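Side-chain contacts in catechol 1,2-dioxygenase (Pseudomonas putida, PDB 2AZQ), which probably catalyses the iron(III)-dependent intradiol cleavage of catechol by O2 to cis,cis-muconate, an early step of the beta-ketoadipate pathway: residues A[121-126]-A[152-157]; A[161-166]-A[221-226]. One frame throughout, in Å; residues are numbered along the deposited sequence.

From the N terminus, past the helices, the chain enters the catalytic domain and reaches 121-126 as strand 120-122 gives way to a turn. Contact 1 closes when strand 151-155 brings Leu154 and His156 up to Met123, after an intervening loop that includes strand 132-140. Contact 2 opens soon afterwards, at 161-166, and closes at 221-226 after strands 176-180, 186-192 and 197-198 and helix 204-212. The two loops therefore follow in series, neither nested nor crossed. They meet in the sheet, where strands 151-155 and 217-227 are antiparallel neighbours: Asp153 N probably bonds to Phe225 O, and Trp155 O to His223 N. Contact 1 thus adjoins the strand that carries two iron ligands.

Contact 1 (A[121-126]-A[152-157]); sequences VRMDDG and VDLWHA
Met123 lies obliquely across the Leu154 side chain, and its thioether does all the touching. CE comes 3.7 Å from Leu154 CG, and SD sits 3.8 Å from Leu154 CD1. The chain is extended at chi2 but bends at chi3 (66°), which carries CE onto the branch point of Leu154 and onward to His156, whose CD2 it approaches at 4.2 Å. That ring is met at a slant, with Met123 SD 5.4 Å from the centroid of the His156 ring. With an alanine in place of Met123, Leu154 would probably be left with a gap beside its branch point and the His156 ring would lose one apolar neighbour. The ring is anchored at NE2, which is hydrogen-bonded to Ser191 OG. Beyond Met123 the turn is braced side-on by Arg122, its NE bonding Asp124 OD1 and its NH2 reaching the syn lone pair of Asp124 OD2 at 2.9 Å. Gly126 N also bonds OD2, making an Asx turn. This buried join ties a strand-end turn to strand 151-155; the side chain of His156 is about 7 Å from the iron, consistent with a place just behind the ligands of an intradiol dioxygenase site.

Contact 2 (A[161-166]-A[221-226]); sequences GTYSYF and HVHFFI. With FE (Fe (III) ion), chain B.
Tyr163, His221 and His223 meet at one iron(III) ion, the two-tyrosine, two-histidine site of intradiol dioxygenases, with Tyr197 as the fourth protein ligand. Tyr163 comes from a loop; the histidines come from strand 217-227, alternating about Val222, whose CB points away. At Tyr163, CB points toward that strand, with CG beside the backbone N and anti to the carbonyl carbon (chi1 -65°), which aims the ring at the metal. The first contacts come further out, along the ring. CE2 lies 3.6 Å from His223 CD2, while CE1 stands 3.6 Å from the iron. CZ carries the OH to the metal, and this tip is a ligand, although its modelled bond is too short to be trusted. The Tyr163 and His223 rings meet rim to rim, their planes turned by 42°, with OH in the plane of the imidazole. His221 NE2 binds the iron at 2.4 Å and His223 NE2 at 2.0 Å, their bonds nearly at right angles at the metal. The closeness of the three ligand atoms to one another reflects this shared binding, not hydrogen bonding. Trp155 stacks on His223, whose ring also has His221 CD2 over one face, offset toward the rim. The far nitrogen of His221, ND1, is held by a hydrogen bond to Pro219 O.

Contact 1 (A[121-126]-A[152-157])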
loop_
_atom_site.group_PDB
_atom_site.type_symbol
_atom_site.label_atom_id
_atom_site.label_comp_id
_atom_site.label_asym_id
_atom_site.label_seq_id
_atom_site.Cartn_x
_atom_site.Cartn_y
_atom_site.Cartn_z
ATOM N N VAL A 121 8.020 -29.920 25.250
ATOM C CA VAL A 121 6.716 -29.281 25.226
ATOM C C VAL A 121 5.805 -29.954 24.194
ATOM O O VAL A 121 6.281 -30.553 23.233
ATOM C CB VAL A 121 6.855 -27.742 24.884
ATOM C CG1 VAL A 121 7.240 -27.545 23.442
ATOM C CG2 VAL A 121 5.576 -27.012 25.203
ATOM N N ARG A 122 4.498 -29.911 24.413
ATOM C CA ARG A 122 3.582 -30.416 23.396
ATOM C C ARG A 122 3.081 -29.093 22.788
ATOM O O ARG A 122 2.829 -28.131 23.523
ATOM C CB ARG A 122 2.413 -31.187 23.999
ATOM C CG ARG A 122 1.368 -31.544 22.964
ATOM C CD ARG A 122 0.331 -32.498 23.503
ATOM N NE ARG A 122 -0.704 -32.824 22.518
ATOM C CZ ARG A 122 -1.529 -33.863 22.619
ATOM N NH1 ARG A 122 -1.451 -34.690 23.655
ATOM N NH2 ARG A 122 -2.443 -34.074 21.691
ATOM N N MET A 123 2.937 -29.036 21.467
ATOM C CA MET A 123 2.497 -27.813 20.804
ATOM C C MET A 123 1.028 -27.708 20.362
ATOM O O MET A 123 0.532 -26.595 20.200
ATOM C CB MET A 123 3.378 -27.548 19.573
ATOM C CG MET A 123 4.823 -27.260 19.859
ATOM S SD MET A 123 5.668 -26.956 18.303
ATOM C CE MET A 123 4.868 -25.449 17.816
ATOM N N ASP A 124 0.349 -28.835 20.154
ATOM C CA ASP A 124 -1.052 -28.830 19.684
ATOM C C ASP A 124 -2.102 -28.948 20.803
ATOM O O ASP A 124 -1.817 -29.500 21.869
ATOM C CB ASP A 124 -1.291 -30.002 18.731
ATOM C CG ASP A 124 -1.163 -31.351 19.430
ATOM O OD1 ASP A 124 -0.026 -31.748 19.745
ATOM O OD2 ASP A 124 -2.189 -31.997 19.704
ATOM N N ASP A 125 -3.318 -28.464 20.551
ATOM C CA ASP A 125 -4.389 -28.552 21.553
ATOM C C ASP A 125 -5.231 -29.859 21.464
ATOM O O ASP A 125 -6.287 -29.965 22.067
ATOM C CB ASP A 125 -5.329 -27.334 21.458
ATOM C CG ASP A 125 -5.928 -27.162 20.070
ATOM O OD1 ASP A 125 -6.188 -28.194 19.406
ATOM O OD2 ASP A 125 -6.157 -26.005 19.643
ATOM N N GLY A 126 -4.769 -30.837 20.695
ATOM C CA GLY A 126 -5.479 -32.103 20.589
ATOM C C GLY A 126 -6.839 -32.008 19.949
ATOM O O GLY A 126 -7.778 -32.691 20.334
ATOM N N VAL A 152 14.472 -21.769 21.262
ATOM C CA VAL A 152 14.061 -22.014 19.890
ATOM C C VAL A 152 12.574 -21.650 19.888
ATOM O O VAL A 152 11.754 -22.280 20.587
ATOM C CB VAL A 152 14.298 -23.490 19.367
ATOM C CG1 VAL A 152 15.296 -24.237 20.239
ATOM C CG2 VAL A 152 12.975 -24.214 19.193
ATOM N N ASP A 153 12.275 -20.584 19.139
ATOM C CA ASP A 153 10.936 -20.003 18.981
ATOM C C ASP A 153 10.283 -20.544 17.697
ATOM O O ASP A 153 10.674 -20.121 16.603
ATOM C CB ASP A 153 11.091 -18.505 18.836
ATOM C CG ASP A 153 9.885 -17.746 19.286
ATOM O OD1 ASP A 153 8.759 -18.244 19.048
ATOM O OD2 ASP A 153 10.084 -16.637 19.849
ATOM N N LEU A 154 9.292 -21.435 17.813
ATOM C CA LEU A 154 8.677 -22.015 16.615
ATOM C C LEU A 154 7.168 -21.907 16.443
ATOM O O LEU A 154 6.400 -21.953 17.403
ATOM C CB LEU A 154 9.059 -23.504 16.478
ATOM C CG LEU A 154 8.486 -24.579 17.428
ATOM C CD1 LEU A 154 9.025 -25.939 16.969
ATOM C CD2 LEU A 154 8.845 -24.317 18.883
ATOM N N TRP A 155 6.750 -21.781 15.188
ATOM C CA TRP A 155 5.332 -21.678 14.853
ATOM C C TRP A 155 5.074 -22.349 13.503
ATOM O O TRP A 155 5.934 -22.306 12.632
ATOM C CB TRP A 155 4.895 -20.200 14.843
ATOM C CG TRP A 155 5.517 -19.274 13.803
ATOM C CD1 TRP A 155 4.903 -18.787 12.678
ATOM C CD2 TRP A 155 6.822 -18.643 13.839
ATOM N NE1 TRP A 155 5.728 -17.897 12.020
ATOM C CE2 TRP A 155 6.908 -17.787 12.704
ATOM C CE3 TRP A 155 7.916 -18.713 14.711
ATOM C CZ2 TRP A 155 8.038 -17.015 12.422
ATOM C CZ3 TRP A 155 9.048 -17.936 14.422
ATOM C CH2 TRP A 155 9.092 -17.101 13.283
ATOM N N HIS A 156 3.923 -23.004 13.350
ATOM C CA HIS A 156 3.590 -23.660 12.086
ATOM C C HIS A 156 2.096 -23.845 11.939
ATOM O O HIS A 156 1.351 -23.747 12.931
ATOM C CB HIS A 156 4.331 -25.004 11.929
ATOM C CG HIS A 156 3.829 -26.122 12.806
ATOM N ND1 HIS A 156 2.655 -26.804 12.556
ATOM C CD2 HIS A 156 4.379 -26.719 13.894
ATOM C CE1 HIS A 156 2.504 -27.769 13.446
ATOM N NE2 HIS A 156 3.535 -27.740 14.270
ATOM N N ALA A 157 1.660 -24.080 10.701
ATOM C CA ALA A 157 0.249 -24.261 10.406
ATOM C C ALA A 157 -0.263 -25.602 10.909
ATOM O O ALA A 157 0.504 -26.499 11.228
ATOM C CB ALA A 157 0.010 -24.149 8.928
#

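Contact 2 (A[161-166]-A[221-226])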
loop_
_atom_site.group_PDB
_atom_site.type_symbol
_atom_site.label_atom_id
_atom_site.label_comp_id
_atom_site.label_asym_id
_atom_site.label_seq_id
_atom_site.Cartn_x
_atom_site.Cartn_y
_atom_site.Cartn_z
ATOM N N GLY A 161 -4.011 -26.171 7.409
ATOM C CA GLY A 161 -3.037 -25.276 6.829
ATOM C C GLY A 161 -3.188 -23.813 7.213
ATOM O O GLY A 161 -3.002 -22.949 6.363
ATOM N N THR A 162 -3.532 -23.525 8.465
ATOM C CA THR A 162 -3.634 -22.128 8.877
ATOM C C THR A 162 -2.867 -21.954 10.166
ATOM O O THR A 162 -2.505 -22.939 10.807
ATOM C CB THR A 162 -5.097 -21.635 9.119
ATOM O OG1 THR A 162 -5.611 -22.204 10.324
ATOM C CG2 THR A 162 -5.989 -22.004 7.958
ATOM N N TYR A 163 -2.587 -20.702 10.529
ATOM C CA TYR A 163 -1.857 -20.438 11.769
ATOM C C TYR A 163 -2.792 -19.910 12.826
ATOM O O TYR A 163 -3.776 -19.241 12.514
ATOM C CB TYR A 163 -0.733 -19.428 11.561
ATOM C CG TYR A 163 0.395 -19.878 10.651
ATOM C CD1 TYR A 163 0.221 -19.920 9.275
ATOM C CD2 TYR A 163 1.661 -20.174 11.167
ATOM C CE1 TYR A 163 1.283 -20.226 8.424
ATOM C CE2 TYR A 163 2.730 -20.482 10.331
ATOM C CZ TYR A 163 2.534 -20.497 8.951
ATOM O OH TYR A 163 3.584 -20.721 8.090
ATOM N N SER A 164 -2.519 -20.226 14.081
ATOM C CA SER A 164 -3.383 -19.715 15.135
ATOM C C SER A 164 -3.222 -18.195 15.169
ATOM O O SER A 164 -2.352 -17.617 14.488
ATOM C CB SER A 164 -2.995 -20.283 16.486
ATOM O OG SER A 164 -1.734 -19.792 16.890
ATOM N N TYR A 165 -4.062 -17.552 15.965
ATOM C CA TYR A 165 -4.032 -16.116 16.091
ATOM C C TYR A 165 -4.685 -15.407 14.901
ATOM O O TYR A 165 -5.522 -14.516 15.092
ATOM C CB TYR A 165 -2.608 -15.612 16.241
ATOM C CG TYR A 165 -2.631 -14.188 16.585
ATOM C CD1 TYR A 165 -2.909 -13.796 17.883
ATOM C CD2 TYR A 165 -2.598 -13.219 15.586
ATOM C CE1 TYR A 165 -3.178 -12.482 18.188
ATOM C CE2 TYR A 165 -2.866 -11.893 15.872
ATOM C CZ TYR A 165 -3.165 -11.538 17.179
ATOM O OH TYR A 165 -3.499 -10.244 17.477
ATOM N N PHE A 166 -4.313 -15.761 13.673
ATOM C CA PHE A 166 -4.945 -15.095 12.544
ATOM C C PHE A 166 -6.182 -15.876 12.257
ATOM O O PHE A 166 -7.161 -15.337 11.742
ATOM C CB PHE A 166 -4.037 -15.055 11.333
ATOM C CG PHE A 166 -2.754 -14.394 11.610
ATOM C CD1 PHE A 166 -1.682 -15.120 12.111
ATOM C CD2 PHE A 166 -2.642 -13.010 11.502
ATOM C CE1 PHE A 166 -0.512 -14.476 12.509
ATOM C CE2 PHE A 166 -1.492 -12.357 11.892
ATOM C CZ PHE A 166 -0.424 -13.092 12.400
ATOM N N HIS A 221 6.043 -26.446 6.194
ATOM C CA HIS A 221 7.264 -26.044 6.840
ATOM C C HIS A 221 7.055 -25.689 8.308
ATOM O O HIS A 221 5.939 -25.751 8.806
ATOM C CB HIS A 221 7.873 -24.858 6.084
ATOM C CG HIS A 221 6.945 -23.688 5.955
ATOM N ND1 HIS A 221 5.983 -23.605 4.972
ATOM C CD2 HIS A 221 6.776 -22.596 6.742
ATOM C CE1 HIS A 221 5.262 -22.516 5.163
ATOM N NE2 HIS A 221 5.723 -21.889 6.228
ATOM N N VAL A 222 8.146 -25.357 8.997
ATOM C CA VAL A 222 8.065 -24.988 10.400
ATOM C C VAL A 222 8.981 -23.799 10.561
ATOM O O VAL A 222 10.133 -23.851 10.179
ATOM C CB VAL A 222 8.535 -26.160 11.358
ATOM C CG1 VAL A 222 8.212 -25.827 12.770
ATOM C CG2 VAL A 222 7.880 -27.444 10.978
ATOM N N HIS A 223 8.482 -22.699 11.092
ATOM C CA HIS A 223 9.325 -21.482 11.272
ATOM C C HIS A 223 10.172 -21.458 12.567
ATOM O O HIS A 223 9.736 -21.916 13.628
ATOM C CB HIS A 223 8.406 -20.249 11.308
ATOM C CG HIS A 223 7.591 -20.031 10.072
ATOM N ND1 HIS A 223 8.067 -19.378 8.956
ATOM C CD2 HIS A 223 6.316 -20.385 9.784
ATOM C CE1 HIS A 223 7.120 -19.343 8.034
ATOM N NE2 HIS A 223 6.048 -19.947 8.513
ATOM N N PHE A 224 11.391 -20.945 12.471
ATOM C CA PHE A 224 12.224 -20.837 13.663
ATOM C C PHE A 224 12.908 -19.519 13.871
ATOM O O PHE A 224 13.384 -18.880 12.925
ATOM C CB PHE A 224 13.349 -21.878 13.722
ATOM C CG PHE A 224 12.879 -23.282 13.807
ATOM C CD1 PHE A 224 12.559 -23.986 12.657
ATOM C CD2 PHE A 224 12.774 -23.913 15.045
ATOM C CE1 PHE A 224 12.153 -25.302 12.730
ATOM C CE2 PHE A 224 12.367 -25.224 15.129
ATOM C CZ PHE A 224 12.058 -25.928 13.963
ATOM N N PHE A 225 12.944 -19.125 15.136
ATOM C CA PHE A 225 13.651 -17.930 15.601
ATOM C C PHE A 225 14.569 -18.616 16.615
ATOM O O PHE A 225 14.086 -19.258 17.548
ATOM C CB PHE A 225 12.715 -16.971 16.327
ATOM C CG PHE A 225 12.204 -15.859 15.486
ATOM C CD1 PHE A 225 11.175 -15.046 15.953
ATOM C CD2 PHE A 225 12.739 -15.599 14.246
ATOM C CE1 PHE A 225 10.681 -13.983 15.185
ATOM C CE2 PHE A 225 12.242 -14.533 13.476
ATOM C CZ PHE A 225 11.213 -13.730 13.953
ATOM N N ILE A 226 15.873 -18.538 16.399
ATOM C CA ILE A 226 16.812 -19.190 17.296
ATOM C C ILE A 226 17.842 -18.170 17.751
ATOM O O ILE A 226 18.438 -17.437 16.955
ATOM C CB ILE A 226 17.433 -20.435 16.609
ATOM C CG1 ILE A 226 16.271 -21.341 16.162
ATOM C CG2 ILE A 226 18.339 -21.202 17.580
ATOM C CD1 ILE A 226 16.556 -22.797 15.951
HETATM FE FE FE B . 4.621 -19.950 7.111
#